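Local coordinates for protein acetaldehyde dehydrogenase (Acetylating) (Geobacillus thermoglucosidasius, PDB 5J78) that probably catalyses the NAD-dependent, coenzyme A-acylating interconversion of acetaldehyde and acetyl-CoA, at residues 49-54 with 128-133; 105-110 with 154-159; 37-42 with 160-165; 235-240 with 457-462; 179-184 with 192-197. All coordinates share one frame; numbering follows the deposited sequence.

Overall arrangement
All five contacts gather in and around one Rossmann-like sheet. Interactions 1 and 3 share helix 28-51, which lies along one face of that sheet: in interaction 3 it meets strand 160-165 through buried hydrocarbon alone, whereas at the helix end interaction 1 is partly exposed and adds a weak polar bond. Interaction 5, also buried, binds helix 170-186 to edge strand 194-196 with an amide and an isoleucine. Interaction 2 is partly buried and relies on a lysine gripping carbonyl oxygens. Interaction 4, toward the other sheet edge, pairs two aromatic rings beside a water. Interactions 3 and 5 share backbone hydrogen bonds between their strands; interactions 3 and 4 do not touch.

Interaction 1: residues 49-54 with 128-133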
# COMPACT_ATOMS: atom_id res chain seq x y z
N ILE A 49 -4.05 30.89 19.42
CA ILE A 49 -4.13 32.31 19.71
C ILE A 49 -5.39 32.87 19.07
O ILE A 49 -6.12 33.65 19.68
CB ILE A 49 -2.89 33.07 19.20
CG1 ILE A 49 -1.65 32.56 19.93
CG2 ILE A 49 -3.06 34.58 19.38
CD1 ILE A 49 -0.34 33.07 19.34
N LEU A 50 -5.65 32.49 17.83
CA LEU A 50 -6.79 33.05 17.15
C LEU A 50 -8.08 32.69 17.91
O LEU A 50 -8.98 33.52 18.06
CB LEU A 50 -6.88 32.56 15.70
CG LEU A 50 -7.93 33.30 14.87
CD1 LEU A 50 -7.49 34.73 14.56
CD2 LEU A 50 -8.25 32.57 13.56
N GLU A 51 -8.15 31.46 18.38
CA GLU A 51 -9.38 30.93 18.97
C GLU A 51 -9.79 31.69 20.23
O GLU A 51 -10.96 31.67 20.62
CB GLU A 51 -9.22 29.44 19.32
CG GLU A 51 -10.54 28.84 19.85
CD GLU A 51 -10.61 27.31 19.86
OE1 GLU A 51 -9.78 26.63 19.21
OE2 GLU A 51 -11.52 26.77 20.53
N LYS A 52 -8.83 32.35 20.88
CA LYS A 52 -9.12 33.13 22.08
C LYS A 52 -9.75 34.50 21.82
O LYS A 52 -10.24 35.14 22.74
CB LYS A 52 -7.83 33.30 22.89
CG LYS A 52 -7.31 31.96 23.45
CD LYS A 52 -6.03 32.06 24.25
CE LYS A 52 -5.68 30.67 24.83
NZ LYS A 52 -4.34 30.64 25.47
N MET A 53 -9.77 34.95 20.56
CA MET A 53 -10.26 36.30 20.26
C MET A 53 -11.78 36.45 20.27
O MET A 53 -12.52 35.48 20.11
CB MET A 53 -9.74 36.75 18.89
CG MET A 53 -8.24 36.80 18.82
SD MET A 53 -7.69 37.42 17.21
CE MET A 53 -5.93 37.41 17.46
N THR A 54 -12.24 37.68 20.46
CA THR A 54 -13.66 38.01 20.32
C THR A 54 -14.14 38.03 18.87
O THR A 54 -13.34 38.13 17.94
CB THR A 54 -13.98 39.41 20.89
OG1 THR A 54 -13.30 40.39 20.11
CG2 THR A 54 -13.55 39.53 22.37
N ALA A 128 -20.07 27.41 18.79
CA ALA A 128 -19.26 27.27 17.58
C ALA A 128 -17.88 26.78 17.97
O ALA A 128 -17.22 27.36 18.84
CB ALA A 128 -19.18 28.58 16.83
N GLN A 129 -17.45 25.70 17.33
CA GLN A 129 -16.15 25.09 17.61
C GLN A 129 -15.29 24.97 16.34
O GLN A 129 -15.63 24.20 15.44
CB GLN A 129 -16.34 23.70 18.23
CG GLN A 129 -15.03 23.00 18.58
CD GLN A 129 -14.24 23.78 19.64
OE1 GLN A 129 -14.78 24.17 20.68
NE2 GLN A 129 -12.97 24.04 19.36
N PRO A 130 -14.17 25.70 16.28
CA PRO A 130 -13.30 25.61 15.09
C PRO A 130 -12.78 24.20 14.84
O PRO A 130 -12.46 23.50 15.79
CB PRO A 130 -12.13 26.54 15.44
CG PRO A 130 -12.61 27.40 16.50
CD PRO A 130 -13.59 26.59 17.30
N VAL A 131 -12.66 23.80 13.58
CA VAL A 131 -12.14 22.48 13.25
C VAL A 131 -10.66 22.37 13.51
O VAL A 131 -10.15 21.26 13.69
CB VAL A 131 -12.40 22.10 11.79
CG1 VAL A 131 -13.88 21.93 11.56
CG2 VAL A 131 -11.78 23.12 10.81
N GLY A 132 -9.97 23.51 13.53
CA GLY A 132 -8.55 23.56 13.85
C GLY A 132 -7.66 24.03 12.70
O GLY A 132 -7.50 25.24 12.47
N ILE A 133 -7.04 23.08 12.02
CA ILE A 133 -6.16 23.39 10.88
C ILE A 133 -6.74 22.79 9.62
O ILE A 133 -6.96 21.58 9.55
CB ILE A 133 -4.73 22.84 11.07
CG1 ILE A 133 -4.15 23.34 12.38
CG2 ILE A 133 -3.83 23.22 9.87
CD1 ILE A 133 -2.79 22.74 12.70
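Glu-51, near the end of helix 28-51, reaches across to Gln-129 and Pro-130. Its CG stands anti to the backbone N (chi1 -176°), and with chi2 also extended the chain runs straight out from the helix. CB meets neither partner; CG is the first atom to arrive, 4.2 Å from Pro-130 CG. One bond further, Glu-51 CD lies 3.9 Å from that same Pro-130 CG. The ring is rigid and apolar, well suited to lying under the stem of an acid whose head must stay polar. This part of strand 124-138 leads from the long hairpin arm of the aldehyde dehydrogenase fold into the Rossmann-like sheet, so the contact lies where arm and nucleotide-binding domain merge. At the tip the two carboxylate oxygens part company. OE2 takes a weak hydrogen bond from Gln-129 NE2, 3.3 Å away and bent to 145° at the hydrogen, with the carboxylate and amide planes turned 58° apart. Gln-129 gets there by bending at chi2, since its CB points away from the helix. Glu-51 OE1 has a stronger partner in Gln-47 NE2, one turn back, while Gln-129 OE1 is weakly held by Lys-464 NZ; glycerols, probably from the crystallisation liquor, also bond to both oxygens.

Interaction 2: residues 105-110 with 154-159; sequences NSIKDV and AVKARN
This is a lysine-to-carbonyl contact: Lys-156, in the last turn of helix 143-156, reaches into the type I turn of Ile-107 to Val-110 at the end of helix 89-107. Helix 143-156 is the first crossover helix of the Rossmann-like domain, and the turn lies beside its C-terminal end. The lysine starts with CG anti to the backbone N (chi1 172°) and bends once, at chi2, before running on extended. Its upper chain is apolar and is matched by an apolar neighbour, for Ile-107 CD1 touches Lys-156 CB at 3.9 Å as the two side chains run alongside each other, pointing opposite ways. Farther along, Lys-156 CE comes within 3.3 Å of Ile-107 O. The ammonium then bonds to Lys-108 O, with NZ 3.1 Å away and standing well above that carbonyl plane, 65° out of it. A weak bond runs from Lys-156 NZ to Val-110 O at 2.9 Å. Asp-59, on helix 55-84, supplies the salt bridge that is the strongest partner of the same nitrogen. A flexible chain with a positive end suits such a buried place: backbone dipoles and one carboxylate together would probably keep the amine protonated.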
# COMPACT_ATOMS: atom_id res chain seq x y z
N ASN A 105 -19.05 39.36 1.96
CA ASN A 105 -20.37 39.84 2.35
C ASN A 105 -21.27 38.70 2.86
O ASN A 105 -22.07 38.93 3.75
CB ASN A 105 -21.03 40.57 1.17
CG ASN A 105 -20.44 41.95 0.95
OD1 ASN A 105 -19.90 42.57 1.87
ND2 ASN A 105 -20.55 42.45 -0.27
N SER A 106 -21.10 37.49 2.34
CA SER A 106 -21.92 36.35 2.76
C SER A 106 -21.50 35.74 4.10
O SER A 106 -22.21 34.91 4.64
CB SER A 106 -21.88 35.25 1.70
OG SER A 106 -20.67 34.54 1.80
N ILE A 107 -20.34 36.11 4.63
CA ILE A 107 -19.87 35.51 5.87
C ILE A 107 -19.65 36.54 6.98
O ILE A 107 -19.55 36.17 8.15
CB ILE A 107 -18.54 34.69 5.66
CG1 ILE A 107 -17.35 35.60 5.33
CG2 ILE A 107 -18.75 33.64 4.57
CD1 ILE A 107 -15.99 34.88 5.29
N LYS A 108 -19.59 37.82 6.63
CA LYS A 108 -19.17 38.83 7.59
C LYS A 108 -20.12 38.95 8.79
O LYS A 108 -19.69 39.28 9.88
CB LYS A 108 -19.00 40.19 6.92
CG LYS A 108 -20.29 40.80 6.38
CD LYS A 108 -20.02 42.18 5.77
CE LYS A 108 -21.29 42.99 5.57
NZ LYS A 108 -21.57 43.18 4.13
N ASP A 109 -21.41 38.68 8.59
CA ASP A 109 -22.37 38.74 9.69
C ASP A 109 -22.69 37.36 10.31
O ASP A 109 -23.58 37.26 11.15
CB ASP A 109 -23.67 39.41 9.21
CG ASP A 109 -23.45 40.87 8.78
OD1 ASP A 109 -22.58 41.55 9.38
OD2 ASP A 109 -24.14 41.32 7.84
N VAL A 110 -21.96 36.31 9.95
CA VAL A 110 -22.20 35.01 10.56
C VAL A 110 -21.56 34.95 11.96
O VAL A 110 -20.41 35.34 12.17
CB VAL A 110 -21.66 33.85 9.69
CG1 VAL A 110 -21.75 32.51 10.45
CG2 VAL A 110 -22.44 33.75 8.38
N ALA A 154 -12.01 30.24 6.22
CA ALA A 154 -11.27 29.52 7.25
C ALA A 154 -11.02 30.39 8.47
O ALA A 154 -11.18 29.94 9.61
CB ALA A 154 -9.93 28.99 6.71
N VAL A 155 -10.61 31.64 8.25
CA VAL A 155 -10.25 32.49 9.38
C VAL A 155 -11.51 32.98 10.11
O VAL A 155 -11.52 33.07 11.33
CB VAL A 155 -9.39 33.69 8.91
CG1 VAL A 155 -9.17 34.70 10.06
CG2 VAL A 155 -8.06 33.19 8.39
N LYS A 156 -12.57 33.27 9.37
CA LYS A 156 -13.83 33.69 9.98
C LYS A 156 -14.35 32.62 10.95
O LYS A 156 -14.94 32.96 11.98
CB LYS A 156 -14.85 34.00 8.88
CG LYS A 156 -16.28 34.26 9.34
CD LYS A 156 -16.45 35.57 10.08
CE LYS A 156 -17.79 35.59 10.82
NZ LYS A 156 -18.23 36.94 11.26
N ALA A 157 -14.12 31.34 10.64
CA ALA A 157 -14.53 30.25 11.54
C ALA A 157 -13.48 29.92 12.60
O ALA A 157 -13.63 28.96 13.39
CB ALA A 157 -14.88 29.01 10.73
N ARG A 158 -12.41 30.71 12.59
CA ARG A 158 -11.35 30.73 13.61
C ARG A 158 -10.35 29.59 13.48
O ARG A 158 -9.80 29.10 14.47
CB ARG A 158 -11.97 30.73 15.02
CG ARG A 158 -12.93 31.91 15.26
CD ARG A 158 -14.04 31.55 16.22
NE ARG A 158 -13.54 31.44 17.58
CZ ARG A 158 -14.05 30.64 18.51
NH1 ARG A 158 -15.09 29.86 18.26
NH2 ARG A 158 -13.52 30.63 19.71
N ASN A 159 -10.08 29.21 12.24
CA ASN A 159 -9.08 28.21 11.90
C ASN A 159 -7.79 28.81 11.37
O ASN A 159 -7.76 29.95 10.92
CB ASN A 159 -9.66 27.26 10.85
CG ASN A 159 -10.99 26.70 11.26
OD1 ASN A 159 -11.07 25.89 12.19
ND2 ASN A 159 -12.05 27.17 10.62

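Interaction 3: residues 37-42 with 160-165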
# COMPACT_ATOMS: atom_id res chain seq x y z
N ARG A 37 5.63 20.28 7.67
CA ARG A 37 5.67 20.05 9.13
C ARG A 37 5.86 21.37 9.87
O ARG A 37 5.15 21.64 10.82
CB ARG A 37 6.78 19.07 9.50
CG ARG A 37 6.55 17.67 8.91
CD ARG A 37 7.56 16.66 9.42
NE ARG A 37 7.36 15.31 8.89
CZ ARG A 37 8.21 14.31 9.10
NH1 ARG A 37 9.29 14.50 9.82
NH2 ARG A 37 7.98 13.10 8.58
N ASN A 38 6.77 22.22 9.41
CA ASN A 38 6.93 23.53 10.01
C ASN A 38 5.66 24.39 9.95
O ASN A 38 5.29 25.02 10.92
CB ASN A 38 8.08 24.28 9.34
CG ASN A 38 9.45 23.66 9.63
OD1 ASN A 38 9.64 22.97 10.62
ND2 ASN A 38 10.40 23.90 8.76
N TYR A 39 4.99 24.42 8.79
CA TYR A 39 3.75 25.18 8.67
C TYR A 39 2.66 24.69 9.61
O TYR A 39 1.94 25.48 10.22
CB TYR A 39 3.21 25.13 7.23
CG TYR A 39 4.04 25.87 6.21
CD1 TYR A 39 5.02 26.78 6.59
CD2 TYR A 39 3.82 25.67 4.85
CE1 TYR A 39 5.77 27.46 5.64
CE2 TYR A 39 4.56 26.34 3.90
CZ TYR A 39 5.54 27.24 4.30
OH TYR A 39 6.29 27.90 3.35
N LEU A 40 2.51 23.37 9.72
CA LEU A 40 1.44 22.85 10.56
C LEU A 40 1.71 23.15 12.04
O LEU A 40 0.79 23.46 12.79
CB LEU A 40 1.27 21.36 10.34
CG LEU A 40 0.62 20.95 9.03
CD1 LEU A 40 0.87 19.47 8.77
CD2 LEU A 40 -0.86 21.26 9.05
N GLU A 41 2.96 23.09 12.47
CA GLU A 41 3.23 23.36 13.88
C GLU A 41 3.05 24.84 14.17
O GLU A 41 2.46 25.22 15.17
CB GLU A 41 4.61 22.88 14.28
CG GLU A 41 4.54 21.53 14.98
CD GLU A 41 5.76 20.70 14.74
OE1 GLU A 41 6.88 21.27 14.80
OE2 GLU A 41 5.60 19.48 14.49
N GLU A 42 3.49 25.69 13.25
CA GLU A 42 3.25 27.11 13.40
C GLU A 42 1.75 27.42 13.29
O GLU A 42 1.23 28.27 14.01
CB GLU A 42 4.04 27.89 12.35
CG GLU A 42 5.55 27.87 12.62
CD GLU A 42 6.39 27.92 11.34
OE1 GLU A 42 5.87 28.36 10.29
OE2 GLU A 42 7.58 27.52 11.39
N ALA A 160 -6.73 28.01 11.41
CA ALA A 160 -5.52 28.24 10.59
C ALA A 160 -5.72 27.49 9.28
O ALA A 160 -6.55 26.59 9.20
CB ALA A 160 -4.25 27.75 11.31
N ILE A 161 -4.99 27.86 8.23
CA ILE A 161 -5.10 27.15 6.96
C ILE A 161 -3.74 27.07 6.29
O ILE A 161 -2.97 28.04 6.30
CB ILE A 161 -6.14 27.81 6.01
CG1 ILE A 161 -6.23 27.02 4.70
CG2 ILE A 161 -5.81 29.26 5.72
CD1 ILE A 161 -7.59 27.13 4.03
N VAL A 162 -3.43 25.87 5.78
CA VAL A 162 -2.20 25.61 5.02
C VAL A 162 -2.57 25.24 3.59
O VAL A 162 -3.26 24.25 3.36
CB VAL A 162 -1.35 24.46 5.62
CG1 VAL A 162 -0.07 24.27 4.82
CG2 VAL A 162 -1.02 24.73 7.08
N PHE A 163 -2.10 26.04 2.63
CA PHE A 163 -2.40 25.83 1.21
C PHE A 163 -1.41 24.96 0.46
O PHE A 163 -0.22 24.98 0.73
CB PHE A 163 -2.50 27.18 0.50
CG PHE A 163 -3.70 27.95 0.88
CD1 PHE A 163 -4.96 27.51 0.53
CD2 PHE A 163 -3.58 29.11 1.65
CE1 PHE A 163 -6.08 28.20 0.89
CE2 PHE A 163 -4.71 29.82 2.02
CZ PHE A 163 -5.95 29.36 1.64
N SER A 164 -1.94 24.20 -0.50
CA SER A 164 -1.15 23.38 -1.40
C SER A 164 -1.51 23.72 -2.86
O SER A 164 -2.59 23.35 -3.33
CB SER A 164 -1.38 21.88 -1.12
OG SER A 164 -0.54 21.06 -1.91
N PRO A 165 -0.61 24.45 -3.57
CA PRO A 165 -0.82 24.76 -5.00
C PRO A 165 -0.59 23.61 -5.94
O PRO A 165 0.24 22.73 -5.69
CB PRO A 165 0.23 25.84 -5.30
CG PRO A 165 0.86 26.18 -4.03
CD PRO A 165 0.65 25.02 -3.09
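Val-162 is turned about chi1 (-178°) to put CG1 opposite its backbone N and CG2 opposite its carbonyl carbon, which splits the two methyls between Tyr-39 and Leu-40. Those two helical residues have nearly the same first torsion, -69° and -73°, each placing CG opposite the carbonyl carbon, but they leave the helix in different directions and straddle the valine. The setting is the Rossmann-like sheet of the aldehyde dehydrogenase fold: helix 28-51 lies along one face, and strand 160-165 runs beneath it next to strand 124-138. Alternation along the strand explains the choice of residues. Val-162 looks toward helix 28-51, whereas Ile-161 and Phe-163 pack on helix 143-156 on the other face. A branched valine fits here because it is compact, suits a strand, and offers two methyls to two partners. Both neighbours cross it at about a right angle, and no hydrogen bond joins the segments. Tyr-39 gives its apolar root, CB and the near side of the ring, to the valine and carries its hydroxyl back to a weak bond with Glu-35. The outer side of the same helix turns to another chain, where Arg-37 forms salt bridges with Asp-27 and Asp-29 of a neighbouring subunit. Tyr-39 CD2 meets Val-162 CG1 obliquely at 4.1 Å, and Leu-40 CD2 rests 4.0 Å from Val-162 CG2.

Interaction 4: residues 235-240 with 457-462; sequences PAYGVG and VTHLFN
Tyr-237 lays one face of its ring under His-459, whose CB sits 4.0 Å above the ring plane, displaced toward the rim. The imidazole hangs from that CB with its edge turned to the phenol face, giving an offset edge-to-face pair with centroids 5.5 Å apart and planes at 69°. The nearest ring atoms are Tyr-237 CE1 and His-459 CD2, at 3.9 Å. A tyrosine suits the place because its broad ring can carry this packing while its hydroxyl reaches the polar atoms beyond. At that end a water lies in the plane of the ring, 2.8 Å from Tyr-237 OH. It appears to donate to His-459 O, 3.0 Å away, linking the phenol to the backbone of the residue it packs against. The same carbonyl oxygen also stands 3.5 Å from Tyr-237 CE2. The imidazole is fixed from its own side of the chain: ND1 accepts from the backbone N of Thr-456, and NE2 bonds to Asp-453, a pattern consistent with a neutral ring protonated at NE2. Tyr-237 also packs on Ile-450 of a neighbouring subunit, and Asn-462 bonds to Ala-445 N there. Tyr-237 belongs to edge strand 236-238, and His-459 to the 3-10 turn before strand 461-468, which leads out into the arm. The pair therefore lies where the Rossmann-like domain of the aldehyde dehydrogenase fold gives way to its arm.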
# COMPACT_ATOMS: atom_id res chain seq x y z
N PRO A 235 -11.15 13.67 7.54
CA PRO A 235 -12.35 14.32 7.04
C PRO A 235 -12.02 15.27 5.89
O PRO A 235 -11.06 16.07 5.99
CB PRO A 235 -12.88 15.07 8.27
CG PRO A 235 -12.24 14.42 9.42
CD PRO A 235 -10.90 14.00 8.95
N ALA A 236 -12.78 15.17 4.80
CA ALA A 236 -12.56 16.02 3.62
C ALA A 236 -13.84 16.55 2.99
O ALA A 236 -14.87 15.86 2.94
CB ALA A 236 -11.77 15.27 2.57
N TYR A 237 -13.74 17.78 2.49
CA TYR A 237 -14.74 18.33 1.59
C TYR A 237 -14.13 18.41 0.21
O TYR A 237 -13.25 19.24 -0.06
CB TYR A 237 -15.21 19.70 2.06
CG TYR A 237 -16.02 19.68 3.33
CD1 TYR A 237 -17.39 19.46 3.31
CD2 TYR A 237 -15.42 19.90 4.57
CE1 TYR A 237 -18.13 19.44 4.48
CE2 TYR A 237 -16.15 19.89 5.73
CZ TYR A 237 -17.51 19.66 5.68
OH TYR A 237 -18.25 19.63 6.85
N GLY A 238 -14.62 17.54 -0.67
CA GLY A 238 -14.11 17.48 -2.04
C GLY A 238 -15.05 18.17 -3.00
O GLY A 238 -16.15 18.60 -2.63
N VAL A 239 -14.61 18.30 -4.25
CA VAL A 239 -15.47 18.71 -5.35
C VAL A 239 -15.55 17.60 -6.36
O VAL A 239 -14.88 16.58 -6.24
CB VAL A 239 -14.94 19.97 -6.06
CG1 VAL A 239 -14.78 21.12 -5.08
CG2 VAL A 239 -13.60 19.67 -6.74
N GLY A 240 -16.38 17.80 -7.36
CA GLY A 240 -16.39 16.95 -8.53
C GLY A 240 -16.28 17.85 -9.74
O GLY A 240 -16.47 19.06 -9.63
N VAL A 457 -18.40 29.18 5.25
CA VAL A 457 -17.86 29.22 6.63
C VAL A 457 -18.50 28.18 7.61
O VAL A 457 -17.84 27.69 8.53
CB VAL A 457 -18.02 30.64 7.22
CG1 VAL A 457 -19.49 31.01 7.39
CG2 VAL A 457 -17.27 30.79 8.53
N THR A 458 -19.76 27.83 7.39
CA THR A 458 -20.45 26.92 8.27
C THR A 458 -19.93 25.48 8.11
O THR A 458 -20.19 24.63 8.96
CB THR A 458 -21.96 26.96 8.03
OG1 THR A 458 -22.25 26.68 6.65
CG2 THR A 458 -22.49 28.34 8.38
N HIS A 459 -19.17 25.22 7.06
CA HIS A 459 -18.55 23.91 6.89
C HIS A 459 -17.23 23.79 7.66
O HIS A 459 -16.68 22.68 7.79
CB HIS A 459 -18.33 23.60 5.40
CG HIS A 459 -19.61 23.51 4.62
ND1 HIS A 459 -20.11 24.56 3.87
CD2 HIS A 459 -20.53 22.52 4.55
CE1 HIS A 459 -21.26 24.21 3.34
NE2 HIS A 459 -21.54 22.97 3.72
N LEU A 460 -16.74 24.90 8.21
CA LEU A 460 -15.46 24.91 8.91
C LEU A 460 -15.52 25.17 10.42
O LEU A 460 -14.50 25.51 11.02
CB LEU A 460 -14.53 25.94 8.24
CG LEU A 460 -14.23 25.63 6.78
CD1 LEU A 460 -13.25 26.66 6.21
CD2 LEU A 460 -13.69 24.23 6.59
N PHE A 461 -16.69 25.03 11.03
CA PHE A 461 -16.75 24.84 12.48
C PHE A 461 -17.80 23.80 12.81
O PHE A 461 -18.80 23.66 12.11
CB PHE A 461 -17.01 26.14 13.25
CG PHE A 461 -18.31 26.85 12.90
CD1 PHE A 461 -18.40 27.71 11.82
CD2 PHE A 461 -19.44 26.67 13.69
CE1 PHE A 461 -19.62 28.37 11.51
CE2 PHE A 461 -20.64 27.32 13.39
CZ PHE A 461 -20.73 28.16 12.30
N ASN A 462 -17.51 23.04 13.85
CA ASN A 462 -18.44 22.07 14.41
C ASN A 462 -19.38 22.77 15.36
O ASN A 462 -19.02 23.80 15.92
CB ASN A 462 -17.69 20.96 15.15
CG ASN A 462 -16.73 20.19 14.25
OD1 ASN A 462 -15.57 19.95 14.62
ND2 ASN A 462 -17.20 19.80 13.09
O HOH W 1 -17.16 20.19 9.32

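Interaction 5: residues 179-184 with 192-197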
# COMPACT_ATOMS: atom_id res chain seq x y z
N ILE A 179 -0.32 37.63 0.82
CA ILE A 179 -1.13 38.83 0.94
C ILE A 179 -2.24 38.65 1.99
O ILE A 179 -2.51 39.57 2.76
CB ILE A 179 -1.74 39.21 -0.42
CG1 ILE A 179 -0.65 39.81 -1.32
CG2 ILE A 179 -2.84 40.25 -0.27
CD1 ILE A 179 -1.02 39.83 -2.77
N MET A 180 -2.88 37.48 2.03
CA MET A 180 -3.89 37.20 3.06
C MET A 180 -3.30 37.25 4.48
O MET A 180 -3.91 37.84 5.39
CB MET A 180 -4.54 35.84 2.78
CG MET A 180 -5.50 35.80 1.58
SD MET A 180 -6.73 37.14 1.48
CE MET A 180 -5.83 38.37 0.58
N GLN A 181 -2.12 36.65 4.69
CA GLN A 181 -1.49 36.61 6.01
C GLN A 181 -1.03 38.00 6.47
O GLN A 181 -1.16 38.34 7.65
CB GLN A 181 -0.29 35.66 5.99
CG GLN A 181 0.58 35.70 7.22
CD GLN A 181 -0.13 35.13 8.44
OE1 GLN A 181 -1.09 34.36 8.31
NE2 GLN A 181 0.33 35.52 9.62
N GLU A 182 -0.47 38.78 5.56
CA GLU A 182 -0.02 40.13 5.91
C GLU A 182 -1.19 41.02 6.27
O GLU A 182 -1.12 41.78 7.23
CB GLU A 182 0.79 40.73 4.75
CG GLU A 182 2.16 40.10 4.67
CD GLU A 182 2.98 40.54 3.47
OE1 GLU A 182 2.47 41.36 2.66
OE2 GLU A 182 4.13 40.06 3.37
N ALA A 183 -2.28 40.92 5.51
CA ALA A 183 -3.51 41.64 5.84
C ALA A 183 -4.06 41.22 7.22
O ALA A 183 -4.54 42.05 7.99
CB ALA A 183 -4.56 41.39 4.77
N ALA A 184 -3.98 39.93 7.52
CA ALA A 184 -4.52 39.43 8.77
C ALA A 184 -3.65 39.91 9.93
O ALA A 184 -4.15 40.37 10.96
CB ALA A 184 -4.61 37.91 8.74
N GLY A 192 1.84 32.92 11.11
CA GLY A 192 1.77 31.50 10.81
C GLY A 192 0.36 30.97 10.59
O GLY A 192 0.18 29.78 10.36
N LEU A 193 -0.63 31.86 10.65
CA LEU A 193 -2.03 31.48 10.53
C LEU A 193 -2.39 30.93 9.16
O LEU A 193 -3.16 29.97 9.04
CB LEU A 193 -2.91 32.69 10.83
CG LEU A 193 -4.38 32.37 11.01
CD1 LEU A 193 -4.62 31.55 12.28
CD2 LEU A 193 -5.17 33.64 11.03
N ILE A 194 -1.86 31.61 8.15
CA ILE A 194 -2.08 31.32 6.73
C ILE A 194 -0.72 31.11 6.09
O ILE A 194 0.15 31.98 6.17
CB ILE A 194 -2.80 32.45 6.02
CG1 ILE A 194 -4.15 32.75 6.68
CG2 ILE A 194 -3.00 32.14 4.55
CD1 ILE A 194 -4.65 34.13 6.37
N SER A 195 -0.54 29.96 5.46
CA SER A 195 0.74 29.58 4.86
C SER A 195 0.49 28.86 3.55
O SER A 195 -0.64 28.46 3.26
CB SER A 195 1.56 28.70 5.82
OG SER A 195 0.81 27.56 6.26
N CYS A 196 1.55 28.70 2.75
CA CYS A 196 1.44 28.00 1.48
C CYS A 196 2.74 27.29 1.13
O CYS A 196 3.83 27.86 1.23
CB CYS A 196 1.06 28.99 0.38
SG CYS A 196 0.77 28.32 -1.27
N ILE A 197 2.63 26.02 0.76
CA ILE A 197 3.74 25.22 0.25
C ILE A 197 4.40 25.96 -0.94
O ILE A 197 3.71 26.33 -1.89
CB ILE A 197 3.27 23.80 -0.20
CG1 ILE A 197 2.82 22.97 1.00
CG2 ILE A 197 4.37 23.05 -0.93
CD1 ILE A 197 2.00 21.76 0.61
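Gln-181 and Ile-194 carry most of this contact, which closes the beta-alpha-beta unit made of strand 160-165, helix 170-186 and strand 194-196 in the Rossmann-like domain. The helix runs back almost antiparallel to the strand that follows it, with short axes 160° apart in direction and 7.8 Å at closest approach. The polar part is the work of one amide. Gln-181 swings CG anti to its own N (chi1 170°) and folds at chi2, which curls the amide over the start of the strand. OE1 accepts the backbone N-H of Ile-194 at 2.9 Å, a bond bent to 143° at the hydrogen, with the donor above the carbonyl plane rather than in it. Leu-193 CB packs beside the same Gln-181 OE1, at 3.5 Å. NE2 bonds to Pro-190 O and to Glu-185 OE2, so both ends of the amide have partners and its rotation is fixed. Glutamine suits the spot because it can accept from a strand N-H and donate to a loop carbonyl at once. Around it the chain turns through Gly-192 with positive phi, a backbone shape that would press any CB into the carbonyl oxygen of the residue before. The apolar part belongs to Ile-194, whose CD1 reaches onto the helix between Met-180 and Ala-184, one turn apart. The small alanine leaves the helix surface low enough for a long aliphatic branch to settle beside it. Ile-194 CD1 ends 4.0 Å from Met-180 CB and 4.5 Å from Ala-184 CB.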